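Local coordinates for uncharacterized protein (Desulfovibrio piger, PDB 4LG3) that is of unknown function but belongs to the DUF4875 family and contains a mixed beta sheet together with several helices, at residues Gly89-Ala94 against Met168-Phe173; Asn114-Thr119 against Glu175-Glu180. One frame throughout, in Å; residues are numbered along the deposited sequence.

Interaction 1. Residues Gly89-Ala94 against Met168-Phe173; sequences GKTVLA and MLNPVF
Thr91 lays its methyl group across the backbone and side chain of the opposing loop. Thr91 CG2 comes within 3.4 Å of Leu169 O and 3.5 Å of Asn170 CG, so one carbon covers the join between the two residues while the Thr91 and Asn170 side chains cross obliquely. Here chi1 of 59° sets CG2 anti to the carbonyl carbon and leaves OG1 in the crowded position between backbone N and C. The hydroxyl is hydrogen-bonded to NE2 of Gln131, and the same amide nitrogen also bonds to Leu169 O. One glutamine from helix 125-137 thus links both segments.

Leu169 fills in beside the threonine. With CG anti to the backbone N (chi1 175°), its CD1 lies 4.0 Å from Lys90 N, against the Gly89-Lys90 peptide in the loop just before strand 92-98, and its CG is 4.1 Å from Thr91 CG2. The same side chain touches Trp134, and a bound 1,2-ethanediol, probably from crystallisation, sits beside it. Lys90 starts away from the loop at CB, and its NZ is hydrogen-bonded to Gly85 O.

The nearest CA atoms, those of Thr91 and Asn170, are 6.4 Å apart and no hydrogen bond joins the segments, so side chains packing on side chains and backbone make the contact, not strand pairing. Thr91 is instead tied by its backbone to Ser82, and just beyond it Leu93 and Ala94 both face Leu80 in a classic beta bulge. The contact therefore sits where strand 92-98, paired with strand 75-81, meets helix 125-137 and the loop between helix 149-160 and strand 175-176.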
ATOM      1  N   GLY A  89      -0.199  11.012  -3.180  1.00 43.68           N
ATOM      2  CA  GLY A  89       1.258  11.072  -3.184  1.00 43.53           C
ATOM      3  C   GLY A  89       1.844   9.678  -3.063  1.00 46.94           C
ATOM      4  O   GLY A  89       3.047   9.513  -2.834  1.00 47.44           O
ATOM      5  N   LYS A  90       0.981   8.654  -3.210  1.00 42.02           N
ATOM      6  CA  LYS A  90       1.323   7.235  -3.054  1.00 41.66           C
ATOM      7  C   LYS A  90       0.206   6.410  -3.624  1.00 44.00           C
ATOM      8  O   LYS A  90      -0.872   6.957  -3.888  1.00 41.77           O
ATOM      9  CB  LYS A  90       1.544   6.870  -1.551  1.00 42.36           C
ATOM     10  CG  LYS A  90       0.254   6.941  -0.744  1.00 32.91           C
ATOM     11  CD  LYS A  90       0.416   7.000   0.760  1.00 40.87           C
ATOM     12  CE  LYS A  90      -0.961   7.019   1.377  1.00 36.21           C
ATOM     13  NZ  LYS A  90      -0.897   7.280   2.814  1.00 44.78           N
ATOM     14  N   THR A  91       0.459   5.090  -3.815  1.00 40.34           N
ATOM     15  CA  THR A  91      -0.525   4.134  -4.335  1.00 38.50           C
ATOM     16  C   THR A  91      -0.431   2.826  -3.567  1.00 38.63           C
ATOM     17  O   THR A  91       0.531   2.594  -2.866  1.00 36.06           O
ATOM     18  CB  THR A  91      -0.365   3.886  -5.861  1.00 42.91           C
ATOM     19  OG1 THR A  91       0.937   3.374  -6.148  1.00 40.55           O
ATOM     20  CG2 THR A  91      -0.697   5.098  -6.710  1.00 37.90           C
ATOM     21  N   VAL A  92      -1.422   1.970  -3.740  1.00 37.23           N
ATOM     22  CA  VAL A  92      -1.550   0.649  -3.131  1.00 36.61           C
ATOM     23  C   VAL A  92      -0.708  -0.349  -3.904  1.00 40.97           C
ATOM     24  O   VAL A  92      -0.899  -0.508  -5.108  1.00 41.50           O
ATOM     25  CB  VAL A  92      -3.045   0.201  -3.097  1.00 38.50           C
ATOM     26  CG1 VAL A  92      -3.207  -1.202  -2.530  1.00 37.16           C
ATOM     27  CG2 VAL A  92      -3.875   1.194  -2.316  1.00 37.00           C
ATOM     28  N   LEU A  93       0.188  -1.038  -3.188  1.00 37.52           N
ATOM     29  CA  LEU A  93       1.015  -2.117  -3.716  1.00 36.96           C
ATOM     30  C   LEU A  93       0.409  -3.502  -3.384  1.00 41.83           C
ATOM     31  O   LEU A  93       0.605  -4.448  -4.136  1.00 43.58           O
ATOM     32  CB  LEU A  93       2.443  -2.030  -3.164  1.00 35.64           C
ATOM     33  CG  LEU A  93       3.308  -0.844  -3.584  1.00 38.58           C
ATOM     34  CD1 LEU A  93       4.733  -1.043  -3.118  1.00 37.01           C
ATOM     35  CD2 LEU A  93       3.256  -0.594  -5.122  1.00 40.55           C
ATOM     36  N   ALA A  94      -0.329  -3.617  -2.269  1.00 36.63           N
ATOM     37  CA  ALA A  94      -0.911  -4.879  -1.824  1.00 36.51           C
ATOM     38  C   ALA A  94      -1.911  -4.651  -0.726  1.00 39.55           C
ATOM     39  O   ALA A  94      -1.775  -3.690   0.037  1.00 39.07           O
ATOM     40  CB  ALA A  94       0.201  -5.824  -1.309  1.00 38.02           C
HETATM   41  N   MSE A 168       2.774   9.761 -14.232  1.00 63.42           N
HETATM   42  CA  MSE A 168       1.492   9.265 -13.731  1.00 60.85           C
HETATM   43  C   MSE A 168       1.627   8.905 -12.276  1.00 60.23           C
HETATM   44  O   MSE A 168       2.725   8.552 -11.822  1.00 60.27           O
HETATM   45  CB  MSE A 168       0.976   8.071 -14.533  1.00 63.59           C
HETATM   46  CG  MSE A 168       1.838   6.822 -14.416  1.00 70.85           C
HETATM   47 SE   MSE A 168       1.581   5.771 -16.007  0.75 81.94          SE
HETATM   48  CE  MSE A 168       2.662   6.795 -17.224  1.00 81.28           C
ATOM     49  N   LEU A 169       0.509   9.003 -11.540  1.00 52.11           N
ATOM     50  CA  LEU A 169       0.464   8.682 -10.132  1.00 48.04           C
ATOM     51  C   LEU A 169       0.523   7.163  -9.945  1.00 54.54           C
ATOM     52  O   LEU A 169       1.248   6.689  -9.065  1.00 53.35           O
ATOM     53  CB  LEU A 169      -0.794   9.291  -9.461  1.00 45.90           C
ATOM     54  CG  LEU A 169      -1.054   8.942  -7.958  1.00 46.07           C
ATOM     55  CD1 LEU A 169       0.104   9.394  -7.019  1.00 44.01           C
ATOM     56  CD2 LEU A 169      -2.389   9.438  -7.504  1.00 44.05           C
ATOM     57  N   ASN A 170      -0.238   6.412 -10.772  1.00 53.40           N
ATOM     58  CA  ASN A 170      -0.355   4.968 -10.661  1.00 52.45           C
ATOM     59  C   ASN A 170       0.251   4.266 -11.909  1.00 56.38           C
ATOM     60  O   ASN A 170      -0.471   3.981 -12.877  1.00 57.09           O
ATOM     61  CB  ASN A 170      -1.829   4.580 -10.429  1.00 53.67           C
ATOM     62  CG  ASN A 170      -2.025   3.429  -9.465  1.00 83.80           C
ATOM     63  OD1 ASN A 170      -1.200   2.507  -9.347  1.00 71.78           O
ATOM     64  ND2 ASN A 170      -3.134   3.466  -8.748  1.00 81.28           N
ATOM     65  N   PRO A 171       1.582   3.967 -11.881  1.00 50.04           N
ATOM     66  CA  PRO A 171       2.206   3.277 -13.022  1.00 50.14           C
ATOM     67  C   PRO A 171       1.852   1.799 -13.113  1.00 53.86           C
ATOM     68  O   PRO A 171       2.128   1.183 -14.128  1.00 54.22           O
ATOM     69  CB  PRO A 171       3.716   3.427 -12.752  1.00 51.79           C
ATOM     70  CG  PRO A 171       3.843   3.606 -11.318  1.00 54.52           C
ATOM     71  CD  PRO A 171       2.565   4.222 -10.802  1.00 49.72           C
ATOM     72  N   VAL A 172       1.316   1.212 -12.031  1.00 51.83           N
ATOM     73  CA  VAL A 172       1.037  -0.225 -11.928  1.00 52.88           C
ATOM     74  C   VAL A 172      -0.128  -0.421 -10.965  1.00 57.81           C
ATOM     75  O   VAL A 172       0.021  -0.200  -9.757  1.00 59.97           O
ATOM     76  CB  VAL A 172       2.304  -1.032 -11.449  1.00 56.69           C
ATOM     77  CG1 VAL A 172       1.949  -2.455 -11.088  1.00 55.79           C
ATOM     78  CG2 VAL A 172       3.425  -1.034 -12.485  1.00 58.54           C
ATOM     79  N   PHE A 173      -1.244  -0.909 -11.489  1.00 52.23           N
ATOM     80  CA  PHE A 173      -2.463  -1.217 -10.751  1.00 49.58           C
ATOM     81  C   PHE A 173      -2.368  -2.588 -10.036  1.00 54.91           C
ATOM     82  O   PHE A 173      -1.719  -3.527 -10.534  1.00 56.20           O
ATOM     83  CB  PHE A 173      -3.698  -1.193 -11.704  1.00 50.43           C
ATOM     84  CG  PHE A 173      -4.212   0.202 -11.983  1.00 50.21           C
ATOM     85  CD1 PHE A 173      -4.706   1.006 -10.950  1.00 49.78           C
ATOM     86  CD2 PHE A 173      -4.197   0.722 -13.275  1.00 51.79           C
ATOM     87  CE1 PHE A 173      -5.170   2.303 -11.209  1.00 50.18           C
ATOM     88  CE2 PHE A 173      -4.645   2.028 -13.528  1.00 54.40           C
ATOM     89  CZ  PHE A 173      -5.127   2.813 -12.489  1.00 50.05           C
TER

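Interaction 2. Residues Asn114-Thr119 against Glu175-Glu180; sequences NTLQAT and EPFPQE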
ATOM      1  N   ASN A 114      -9.532 -12.524   2.625  1.00 48.79           N
ATOM      2  CA  ASN A 114     -10.282 -11.826   1.580  1.00 48.30           C
ATOM      3  C   ASN A 114      -9.560 -10.560   1.170  1.00 50.29           C
ATOM      4  O   ASN A 114      -8.634 -10.133   1.870  1.00 50.52           O
ATOM      5  CB  ASN A 114     -11.684 -11.476   2.068  1.00 51.35           C
ATOM      6  CG  ASN A 114     -12.734 -11.432   0.979  1.00 82.14           C
ATOM      7  OD1 ASN A 114     -12.448 -11.319  -0.220  1.00 70.98           O
ATOM      8  ND2 ASN A 114     -13.988 -11.522   1.381  1.00 81.28           N
ATOM      9  N   THR A 115      -9.970  -9.967   0.037  1.00 45.34           N
ATOM     10  CA  THR A 115      -9.470  -8.697  -0.503  1.00 44.19           C
ATOM     11  C   THR A 115      -7.976  -8.835  -0.715  1.00 47.46           C
ATOM     12  O   THR A 115      -7.170  -7.994  -0.276  1.00 48.09           O
ATOM     13  CB  THR A 115      -9.877  -7.503   0.417  1.00 56.70           C
ATOM     14  OG1 THR A 115     -11.214  -7.687   0.882  1.00 65.10           O
ATOM     15  CG2 THR A 115      -9.777  -6.152  -0.292  1.00 51.43           C
ATOM     16  N   LEU A 116      -7.606  -9.941  -1.373  1.00 43.76           N
ATOM     17  CA  LEU A 116      -6.216 -10.277  -1.625  1.00 42.15           C
ATOM     18  C   LEU A 116      -5.772  -9.616  -2.895  1.00 43.89           C
ATOM     19  O   LEU A 116      -6.277  -9.952  -3.952  1.00 44.76           O
ATOM     20  CB  LEU A 116      -6.048 -11.799  -1.684  1.00 43.01           C
ATOM     21  CG  LEU A 116      -6.526 -12.582  -0.452  1.00 46.39           C
ATOM     22  CD1 LEU A 116      -6.394 -14.105  -0.676  1.00 46.08           C
ATOM     23  CD2 LEU A 116      -5.823 -12.100   0.836  1.00 45.35           C
ATOM     24  N   GLN A 117      -4.921  -8.598  -2.785  1.00 38.47           N
ATOM     25  CA  GLN A 117      -4.418  -7.869  -3.945  1.00 39.23           C
ATOM     26  C   GLN A 117      -2.954  -7.620  -3.830  1.00 43.03           C
ATOM     27  O   GLN A 117      -2.449  -7.474  -2.729  1.00 44.16           O
ATOM     28  CB  GLN A 117      -5.124  -6.514  -4.166  1.00 39.62           C
ATOM     29  CG  GLN A 117      -6.614  -6.587  -4.383  1.00 36.52           C
ATOM     30  CD  GLN A 117      -7.173  -5.199  -4.516  1.00 62.01           C
ATOM     31  OE1 GLN A 117      -7.551  -4.764  -5.607  1.00 53.47           O
ATOM     32  NE2 GLN A 117      -7.240  -4.463  -3.401  1.00 54.65           N
ATOM     33  N   ALA A 118      -2.265  -7.597  -4.958  1.00 40.25           N
ATOM     34  CA  ALA A 118      -0.846  -7.274  -5.037  1.00 41.16           C
ATOM     35  C   ALA A 118      -0.524  -6.828  -6.449  1.00 48.46           C
ATOM     36  O   ALA A 118      -1.095  -7.359  -7.407  1.00 50.80           O
ATOM     37  CB  ALA A 118       0.022  -8.461  -4.625  1.00 42.49           C
ATOM     38  N   THR A 119       0.328  -5.809  -6.577  1.00 44.95           N
ATOM     39  CA  THR A 119       0.766  -5.307  -7.881  1.00 45.46           C
ATOM     40  C   THR A 119       1.791  -6.323  -8.447  1.00 51.75           C
ATOM     41  O   THR A 119       2.453  -7.011  -7.660  1.00 50.80           O
ATOM     42  CB  THR A 119       1.354  -3.887  -7.749  1.00 46.03           C
ATOM     43  OG1 THR A 119       2.331  -3.876  -6.717  1.00 44.10           O
ATOM     44  CG2 THR A 119       0.316  -2.825  -7.490  1.00 43.43           C
ATOM     45  N   GLU A 175      -3.504  -6.348  -8.692  1.00 48.78           N
ATOM     46  CA  GLU A 175      -4.185  -7.519  -9.247  1.00 50.16           C
ATOM     47  C   GLU A 175      -4.634  -8.384  -8.095  1.00 51.63           C
ATOM     48  O   GLU A 175      -3.947  -8.352  -7.070  1.00 48.72           O
ATOM     49  CB  GLU A 175      -3.231  -8.379 -10.120  1.00 53.28           C
ATOM     50  CG  GLU A 175      -2.511  -7.717 -11.269  1.00 64.82           C
ATOM     51  CD  GLU A 175      -1.592  -8.691 -11.981  1.00 78.42           C
ATOM     52  OE1 GLU A 175      -1.180  -9.692 -11.350  1.00 56.34           O
ATOM     53  OE2 GLU A 175      -1.329  -8.483 -13.189  1.00 77.06           O
ATOM     54  N   PRO A 176      -5.636  -9.288  -8.241  1.00 47.93           N
ATOM     55  CA  PRO A 176      -5.891 -10.240  -7.144  1.00 46.60           C
ATOM     56  C   PRO A 176      -4.680 -11.171  -6.967  1.00 50.02           C
ATOM     57  O   PRO A 176      -3.820 -11.231  -7.847  1.00 52.90           O
ATOM     58  CB  PRO A 176      -7.139 -11.007  -7.604  1.00 49.24           C
ATOM     59  CG  PRO A 176      -7.680 -10.241  -8.768  1.00 53.67           C
ATOM     60  CD  PRO A 176      -6.539  -9.531  -9.390  1.00 49.30           C
ATOM     61  N   PHE A 177      -4.569 -11.844  -5.832  1.00 43.09           N
ATOM     62  CA  PHE A 177      -3.492 -12.824  -5.632  1.00 43.28           C
ATOM     63  C   PHE A 177      -4.148 -14.083  -5.076  1.00 50.82           C
ATOM     64  O   PHE A 177      -5.223 -13.981  -4.456  1.00 48.10           O
ATOM     65  CB  PHE A 177      -2.289 -12.317  -4.816  1.00 42.39           C
ATOM     66  CG  PHE A 177      -2.423 -12.163  -3.318  1.00 41.67           C
ATOM     67  CD1 PHE A 177      -2.434 -13.284  -2.482  1.00 44.43           C
ATOM     68  CD2 PHE A 177      -2.386 -10.902  -2.732  1.00 41.17           C
ATOM     69  CE1 PHE A 177      -2.498 -13.144  -1.101  1.00 43.93           C
ATOM     70  CE2 PHE A 177      -2.459 -10.758  -1.345  1.00 43.28           C
ATOM     71  CZ  PHE A 177      -2.508 -11.883  -0.539  1.00 42.02           C
ATOM     72  N   PRO A 178      -3.602 -15.281  -5.381  1.00 51.66           N
ATOM     73  CA  PRO A 178      -4.304 -16.512  -4.997  1.00 54.08           C
ATOM     74  C   PRO A 178      -4.386 -16.757  -3.494  1.00 58.81           C
ATOM     75  O   PRO A 178      -3.462 -16.469  -2.735  1.00 57.26           O
ATOM     76  CB  PRO A 178      -3.504 -17.618  -5.692  1.00 57.76           C
ATOM     77  CG  PRO A 178      -2.726 -16.934  -6.739  1.00 61.94           C
ATOM     78  CD  PRO A 178      -2.396 -15.594  -6.165  1.00 54.27           C
ATOM     79  N   GLN A 179      -5.533 -17.310  -3.094  1.00 57.39           N
ATOM     80  CA  GLN A 179      -5.905 -17.705  -1.742  1.00 57.61           C
ATOM     81  C   GLN A 179      -4.882 -18.706  -1.149  1.00 61.90           C
ATOM     82  O   GLN A 179      -4.624 -18.652   0.046  1.00 61.47           O
ATOM     83  CB  GLN A 179      -7.316 -18.328  -1.806  1.00 60.57           C
ATOM     84  CG  GLN A 179      -7.918 -18.735  -0.464  1.00 79.11           C
ATOM     85  CD  GLN A 179      -8.586 -17.602   0.274  1.00 87.76           C
ATOM     86  OE1 GLN A 179      -9.070 -16.620  -0.310  1.00 70.32           O
ATOM     87  NE2 GLN A 179      -8.693 -17.764   1.587  1.00 87.61           N
ATOM     88  N   GLU A 180      -4.303 -19.598  -1.991  1.00 60.45           N
ATOM     89  CA  GLU A 180      -3.329 -20.634  -1.612  1.00 61.69           C
ATOM     90  C   GLU A 180      -2.000 -20.030  -1.093  1.00 62.52           C
ATOM     91  O   GLU A 180      -1.275 -20.700  -0.355  1.00 62.90           O
ATOM     92  CB  GLU A 180      -3.077 -21.647  -2.761  1.00 65.78           C
ATOM     93  CG  GLU A 180      -2.992 -21.057  -4.168  1.00 80.30           C
ATOM     94  CD  GLU A 180      -4.252 -21.083  -5.029  1.00109.68           C
ATOM     95  OE1 GLU A 180      -5.296 -20.524  -4.611  1.00 84.81           O
ATOM     96  OE2 GLU A 180      -4.174 -21.613  -6.163  1.00110.11           O
TER
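Ala118 and Glu175 grip each other twice, as an antiparallel hydrogen-bonded pair. Ala118 N gives a nearly straight bond of 2.8 Å to Glu175 O, approaching almost along the C=O axis; in return Glu175 N donates to Ala118 O at 2.9 Å, from well above the carbonyl plane. Next along comes the non-hydrogen-bonded pair Gln117 and Pro176, whose side chains diverge. Past it, Phe177 N donates to Leu116 O at 3.2 Å. That bond is more bent, 141° at the hydrogen, and the same oxygen also receives a CA-H...O contact from Pro176 CA.

The short strand 175-176 is thereby added antiparallel beside strand 113-118, whose other neighbour in the mixed sheet is strand 92-98. Toward that neighbour Gln117 bonds through its backbone to Thr95, and its NE2 reaches Thr95 OG1. Glu175 OE1 forms a salt bridge with Lys53 NZ, which also bonds to Pro176 O.

Phe177 CG sits in the crowded position between backbone N and carbonyl carbon (chi1 75°), which brings one ring face against Leu116: Leu116 CB stands 3.6 Å above the ring centroid, only 7° off the normal, a CH-pi contact. The Gln117-Ala118 peptide lies at the ring edge, in plane. Leu116 CD2 packs on Phe177 CZ at 3.6 Å, and the ring also touches Ala57 and Ile61 of helix 53-71.

How the interactions relate
Both contacts are partly buried and use the chain that follows helix 149-160, but they fasten it differently. Interaction 1 lies nearer the chain centre and buries 227 Å² by methyl packing, with no hydrogen bond between its segments; interaction 2, further out, buries 418 Å² and is a true strand pairing with three backbone hydrogen bonds. Strands 92-98 and 113-118 are sheet neighbours, so the two sites adjoin: Leu93 O is 2.8 Å from Thr119 N, a probable hydrogen bond, and Val172 touches Thr119. Their segments alternate along the chain, and helix 125-137 borders the first contact as helix 53-71 borders the second.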